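Local coordinates for copper-containing nitrite reductase (Thermus scotoductus, PDB 6HBE), which probably reduces nitrite to nitric oxide with electrons from cytochrome c, as a copper-containing homotrimer of the denitrification pathway, at residues Phe180-Ile192 against Ile289-Lys301. Residues are numbered along the deposited sequence; the frame is centred on the assembly and turned at random.
Sequences FNGRNFRYVDEPI and IPEVRAEGVPGVK
N181 lies against the backbone of R293, A294 and E295. N181 CB is 4.0 Å from E295 O. CG stands beside the backbone N (chi1 -67°), which sets the amide alongside A294. N181 OD1 meets A294 CA at 3.4 Å and accepts a hydrogen bond from I159 N. N181 ND2 gives a nearly straight bond to Y187 OH (3.0 Å, 171°), in the amide plane, and another to Y157 O. R293 O is near ND2 but poorly angled for a bond. Cut back to an alanine, this position would probably leave Y187 OH, I159 N and Y157 O without their amide partner and open a gap beside A294.

R186 provides the direct hydrogen bond between the segments. Its extended chain brings R186 NH1 to E295 O at 2.9 Å, tilted from the guanidinium plane. R186 NH1 also bonds N181 O at 2.8 Å, within that plane. One nitrogen thus ties the 180-183 type I' turn to the loop. V297 CG2 lies over the centre of one guanidinium face; Y187 OH lies on the opposite face, toward the rim.

V292 adds apolar contact: CG1 meets Y187 CZ at 3.9 Å, and CG2 meets I192 CD1 at 4.1 Å.

Residues 289-301 lie in the long loop from strand 277-282, in the second cupredoxin domain, to edge strand 309-311 of the first. They pass the turn after edge strand 177-180 and helix 186-189. V292 also packs on strand 154-163.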
loop_
_atom_site.group_PDB
_atom_site.type_symbol
_atom_site.label_atom_id
_atom_site.label_comp_id
_atom_site.label_asym_id
_atom_site.label_seq_id
_atom_site.Cartn_x
_atom_site.Cartn_y
_atom_site.Cartn_z
ATOM N N PHE C 180 4.801 10.127 15.002
ATOM C CA PHE C 180 5.944 11.066 14.946
ATOM C C PHE C 180 6.728 10.893 16.274
ATOM O O PHE C 180 6.144 10.930 17.383
ATOM C CB PHE C 180 5.516 12.544 14.807
ATOM C CG PHE C 180 4.733 12.885 13.551
ATOM C CD1 PHE C 180 5.082 12.369 12.286
ATOM C CD2 PHE C 180 3.658 13.777 13.609
ATOM C CE1 PHE C 180 4.364 12.720 11.142
ATOM C CE2 PHE C 180 2.947 14.121 12.466
ATOM C CZ PHE C 180 3.289 13.582 11.234
ATOM N N ASN C 181 8.039 10.731 16.161
ATOM C CA ASN C 181 8.930 10.556 17.325
ATOM C C ASN C 181 8.444 9.531 18.393
ATOM O O ASN C 181 8.508 9.766 19.598
ATOM C CB ASN C 181 9.249 11.943 17.891
ATOM C CG ASN C 181 10.091 12.753 16.924
ATOM O OD1 ASN C 181 10.664 12.189 15.984
ATOM N ND2 ASN C 181 10.164 14.066 17.124
ATOM N N GLY C 182 7.964 8.384 17.918
ATOM C CA GLY C 182 7.779 7.183 18.777
ATOM C C GLY C 182 6.565 7.075 19.667
ATOM O O GLY C 182 6.503 6.176 20.503
ATOM N N ARG C 183 5.581 7.956 19.515
ATOM C CA ARG C 183 4.372 7.890 20.351
ATOM C C ARG C 183 3.157 8.493 19.615
ATOM O O ARG C 183 3.249 9.584 19.062
ATOM C CB ARG C 183 4.628 8.622 21.669
ATOM C CG ARG C 183 3.536 8.456 22.724
ATOM C CD ARG C 183 4.014 9.048 24.057
ATOM N NE ARG C 183 2.975 9.229 25.075
ATOM C CZ ARG C 183 2.680 8.367 26.057
ATOM N NH1 ARG C 183 3.300 7.187 26.170
ATOM N NH2 ARG C 183 1.736 8.681 26.939
ATOM N N ASN C 184 2.041 7.762 19.621
ATOM C CA ASN C 184 0.812 8.158 18.947
ATOM C C ASN C 184 0.338 9.529 19.415
ATOM O O ASN C 184 0.197 9.750 20.613
ATOM C CB ASN C 184 -0.304 7.140 19.244
ATOM C CG ASN C 184 -0.056 5.778 18.611
ATOM O OD1 ASN C 184 0.807 5.611 17.766
ATOM N ND2 ASN C 184 -0.819 4.790 19.051
ATOM N N PHE C 185 0.116 10.456 18.482
ATOM C CA PHE C 185 -0.442 11.784 18.818
ATOM C C PHE C 185 0.350 12.499 19.949
ATOM O O PHE C 185 -0.197 13.315 20.713
ATOM C CB PHE C 185 -1.945 11.659 19.161
ATOM C CG PHE C 185 -2.769 11.030 18.045
ATOM C CD1 PHE C 185 -2.779 11.600 16.757
ATOM C CD2 PHE C 185 -3.557 9.897 18.273
ATOM C CE1 PHE C 185 -3.504 11.028 15.710
ATOM C CE2 PHE C 185 -4.288 9.338 17.233
ATOM C CZ PHE C 185 -4.269 9.910 15.961
ATOM N N ARG C 186 1.651 12.215 20.002
ATOM C CA ARG C 186 2.576 12.815 20.987
ATOM C C ARG C 186 2.423 14.336 21.121
ATOM O O ARG C 186 2.394 14.871 22.236
ATOM C CB ARG C 186 4.011 12.502 20.539
ATOM C CG ARG C 186 5.036 13.005 21.471
ATOM C CD ARG C 186 6.387 12.420 21.157
ATOM N NE ARG C 186 7.275 12.961 22.163
ATOM C CZ ARG C 186 8.528 12.599 22.365
ATOM N NH1 ARG C 186 9.104 11.658 21.638
ATOM N NH2 ARG C 186 9.212 13.203 23.326
ATOM N N TYR C 187 2.336 15.021 19.977
ATOM C CA TYR C 187 2.288 16.473 19.943
ATOM C C TYR C 187 0.853 17.024 19.817
ATOM O O TYR C 187 0.659 18.219 19.611
ATOM C CB TYR C 187 3.240 17.030 18.874
ATOM C CG TYR C 187 4.667 16.511 19.016
ATOM C CD1 TYR C 187 5.468 16.889 20.098
ATOM C CD2 TYR C 187 5.213 15.631 18.074
ATOM C CE1 TYR C 187 6.764 16.385 20.267
ATOM C CE2 TYR C 187 6.516 15.112 18.220
ATOM C CZ TYR C 187 7.309 15.511 19.306
ATOM O OH TYR C 187 8.602 15.013 19.469
ATOM N N VAL C 188 -0.149 16.154 19.969
ATOM C CA VAL C 188 -1.492 16.590 20.408
ATOM C C VAL C 188 -1.501 16.680 21.940
ATOM O O VAL C 188 -1.936 17.705 22.506
ATOM C CB VAL C 188 -2.627 15.666 19.891
ATOM C CG1 VAL C 188 -3.991 16.152 20.349
ATOM C CG2 VAL C 188 -2.610 15.612 18.362
ATOM N N ASP C 189 -1.031 15.610 22.611
ATOM C CA ASP C 189 -0.976 15.557 24.074
ATOM C C ASP C 189 -0.081 16.668 24.639
ATOM O O ASP C 189 -0.381 17.212 25.711
ATOM C CB ASP C 189 -0.440 14.212 24.582
ATOM C CG ASP C 189 -1.373 13.034 24.282
ATOM O OD1 ASP C 189 -2.558 13.222 24.024
ATOM O OD2 ASP C 189 -0.884 11.902 24.296
ATOM N N GLU C 190 1.009 16.981 23.933
ATOM C CA GLU C 190 1.938 18.039 24.315
ATOM C C GLU C 190 2.251 18.915 23.101
ATOM O O GLU C 190 3.275 18.710 22.415
ATOM C CB GLU C 190 3.238 17.456 24.911
ATOM C CG GLU C 190 3.093 16.662 26.195
ATOM C CD GLU C 190 4.425 16.085 26.696
ATOM O OE1 GLU C 190 4.882 15.015 26.218
ATOM O OE2 GLU C 190 5.037 16.704 27.598
ATOM N N PRO C 191 1.381 19.910 22.816
ATOM C CA PRO C 191 1.610 20.768 21.635
ATOM C C PRO C 191 2.927 21.567 21.669
ATOM O O PRO C 191 3.410 21.917 22.750
ATOM C CB PRO C 191 0.379 21.692 21.611
ATOM C CG PRO C 191 -0.663 20.982 22.422
ATOM C CD PRO C 191 0.088 20.208 23.469
ATOM N N ILE C 192 3.513 21.790 20.508
ATOM C CA ILE C 192 4.811 22.487 20.373
ATOM C C ILE C 192 4.625 24.034 20.336
ATOM O O ILE C 192 3.970 24.559 19.424
ATOM C CB ILE C 192 5.556 22.001 19.122
ATOM C CG1 ILE C 192 5.910 20.513 19.230
ATOM C CG2 ILE C 192 6.811 22.841 18.859
ATOM C CD1 ILE C 192 6.298 19.873 17.900
ATOM N N ILE C 289 11.172 27.259 23.625
ATOM C CA ILE C 289 11.475 25.961 24.226
ATOM C C ILE C 289 12.735 25.367 23.617
ATOM O O ILE C 289 13.201 25.837 22.569
ATOM C CB ILE C 289 10.308 24.977 24.114
ATOM C CG1 ILE C 289 9.974 24.640 22.636
ATOM C CG2 ILE C 289 9.112 25.526 24.875
ATOM C CD1 ILE C 289 9.406 23.238 22.495
ATOM N N PRO C 290 13.300 24.345 24.270
ATOM C CA PRO C 290 14.429 23.659 23.624
ATOM C C PRO C 290 13.998 22.923 22.335
ATOM O O PRO C 290 12.829 22.523 22.211
ATOM C CB PRO C 290 14.884 22.643 24.676
ATOM C CG PRO C 290 14.149 22.972 25.936
ATOM C CD PRO C 290 12.922 23.709 25.551
ATOM N N GLU C 291 14.934 22.768 21.405
ATOM C CA GLU C 291 14.670 22.098 20.127
ATOM C C GLU C 291 14.003 20.729 20.290
ATOM O O GLU C 291 14.297 19.966 21.218
ATOM C CB GLU C 291 15.935 22.007 19.281
ATOM C CG GLU C 291 17.023 21.131 19.850
ATOM C CD GLU C 291 18.254 21.021 18.957
ATOM O OE1 GLU C 291 18.512 21.937 18.153
ATOM O OE2 GLU C 291 18.943 19.986 19.070
ATOM N N VAL C 292 13.111 20.412 19.364
ATOM C CA VAL C 292 12.375 19.140 19.387
ATOM C C VAL C 292 13.294 18.117 18.717
ATOM O O VAL C 292 13.595 18.246 17.525
ATOM C CB VAL C 292 11.025 19.258 18.665
ATOM C CG1 VAL C 292 10.316 17.894 18.562
ATOM C CG2 VAL C 292 10.130 20.236 19.423
ATOM N N ARG C 293 13.780 17.162 19.503
ATOM C CA ARG C 293 14.685 16.104 19.023
ATOM C C ARG C 293 13.891 14.891 18.465
ATOM O O ARG C 293 12.814 14.497 18.998
ATOM C CB ARG C 293 15.607 15.636 20.168
ATOM C CG ARG C 293 16.431 16.748 20.825
ATOM C CD ARG C 293 17.174 16.275 22.076
ATOM N NE ARG C 293 18.175 15.279 21.719
ATOM C CZ ARG C 293 19.336 15.512 21.106
ATOM N NH1 ARG C 293 19.757 16.736 20.835
ATOM N NH2 ARG C 293 20.119 14.474 20.809
ATOM N N ALA C 294 14.484 14.220 17.486
ATOM C CA ALA C 294 13.818 13.093 16.821
ATOM C C ALA C 294 14.128 11.800 17.548
ATOM O O ALA C 294 14.769 10.896 16.980
ATOM C CB ALA C 294 14.237 13.026 15.381
ATOM N N GLU C 295 13.602 11.688 18.776
ATOM C CA GLU C 295 13.961 10.627 19.727
ATOM C C GLU C 295 12.704 10.187 20.438
ATOM O O GLU C 295 11.858 11.028 20.814
ATOM C CB GLU C 295 14.984 11.134 20.765
ATOM C CG GLU C 295 16.354 11.465 20.185
ATOM C CD GLU C 295 17.340 12.119 21.151
ATOM O OE1 GLU C 295 16.922 12.670 22.202
ATOM O OE2 GLU C 295 18.562 12.180 20.809
ATOM N N GLY C 296 12.559 8.886 20.594
ATOM C CA GLY C 296 11.448 8.292 21.355
ATOM C C GLY C 296 11.525 8.577 22.853
ATOM O O GLY C 296 12.551 9.012 23.357
ATOM N N VAL C 297 10.433 8.292 23.556
ATOM C CA VAL C 297 10.394 8.336 25.020
ATOM C C VAL C 297 11.184 7.109 25.524
ATOM O O VAL C 297 10.973 5.998 25.002
ATOM C CB VAL C 297 8.951 8.209 25.560
ATOM C CG1 VAL C 297 8.932 8.250 27.093
ATOM C CG2 VAL C 297 8.042 9.306 24.984
ATOM N N PRO C 298 12.062 7.275 26.537
ATOM C CA PRO C 298 12.792 6.090 27.045
ATOM C C PRO C 298 11.875 4.931 27.441
ATOM O O PRO C 298 10.770 5.168 27.907
ATOM C CB PRO C 298 13.517 6.643 28.283
ATOM C CG PRO C 298 13.745 8.077 27.932
ATOM C CD PRO C 298 12.450 8.490 27.280
ATOM N N GLY C 299 12.336 3.696 27.244
ATOM C CA GLY C 299 11.509 2.512 27.481
ATOM C C GLY C 299 11.298 2.129 28.931
ATOM O O GLY C 299 11.870 2.738 29.828
ATOM N N VAL C 300 10.493 1.091 29.142
ATOM C CA VAL C 300 10.248 0.548 30.478
ATOM C C VAL C 300 10.900 -0.826 30.660
ATOM O O VAL C 300 11.313 -1.457 29.697
ATOM C CB VAL C 300 8.735 0.447 30.785
ATOM C CG1 VAL C 300 8.106 1.836 30.787
ATOM C CG2 VAL C 300 8.014 -0.474 29.809
ATOM N N LYS C 301 10.939 -1.315 31.900
ATOM C CA LYS C 301 11.508 -2.647 32.187
ATOM C C LYS C 301 10.473 -3.715 32.416
ATOM O O LYS C 301 10.677 -4.869 32.036
ATOM C CB LYS C 301 12.452 -2.559 33.382
ATOM C CG LYS C 301 13.606 -1.596 33.136
ATOM C CD LYS C 301 14.835 -2.257 32.495
ATOM C CE LYS C 301 14.641 -2.741 31.072
ATOM N NZ LYS C 301 15.951 -2.928 30.392
HETATM O O HOH W 1 8.113 6.081 22.682
#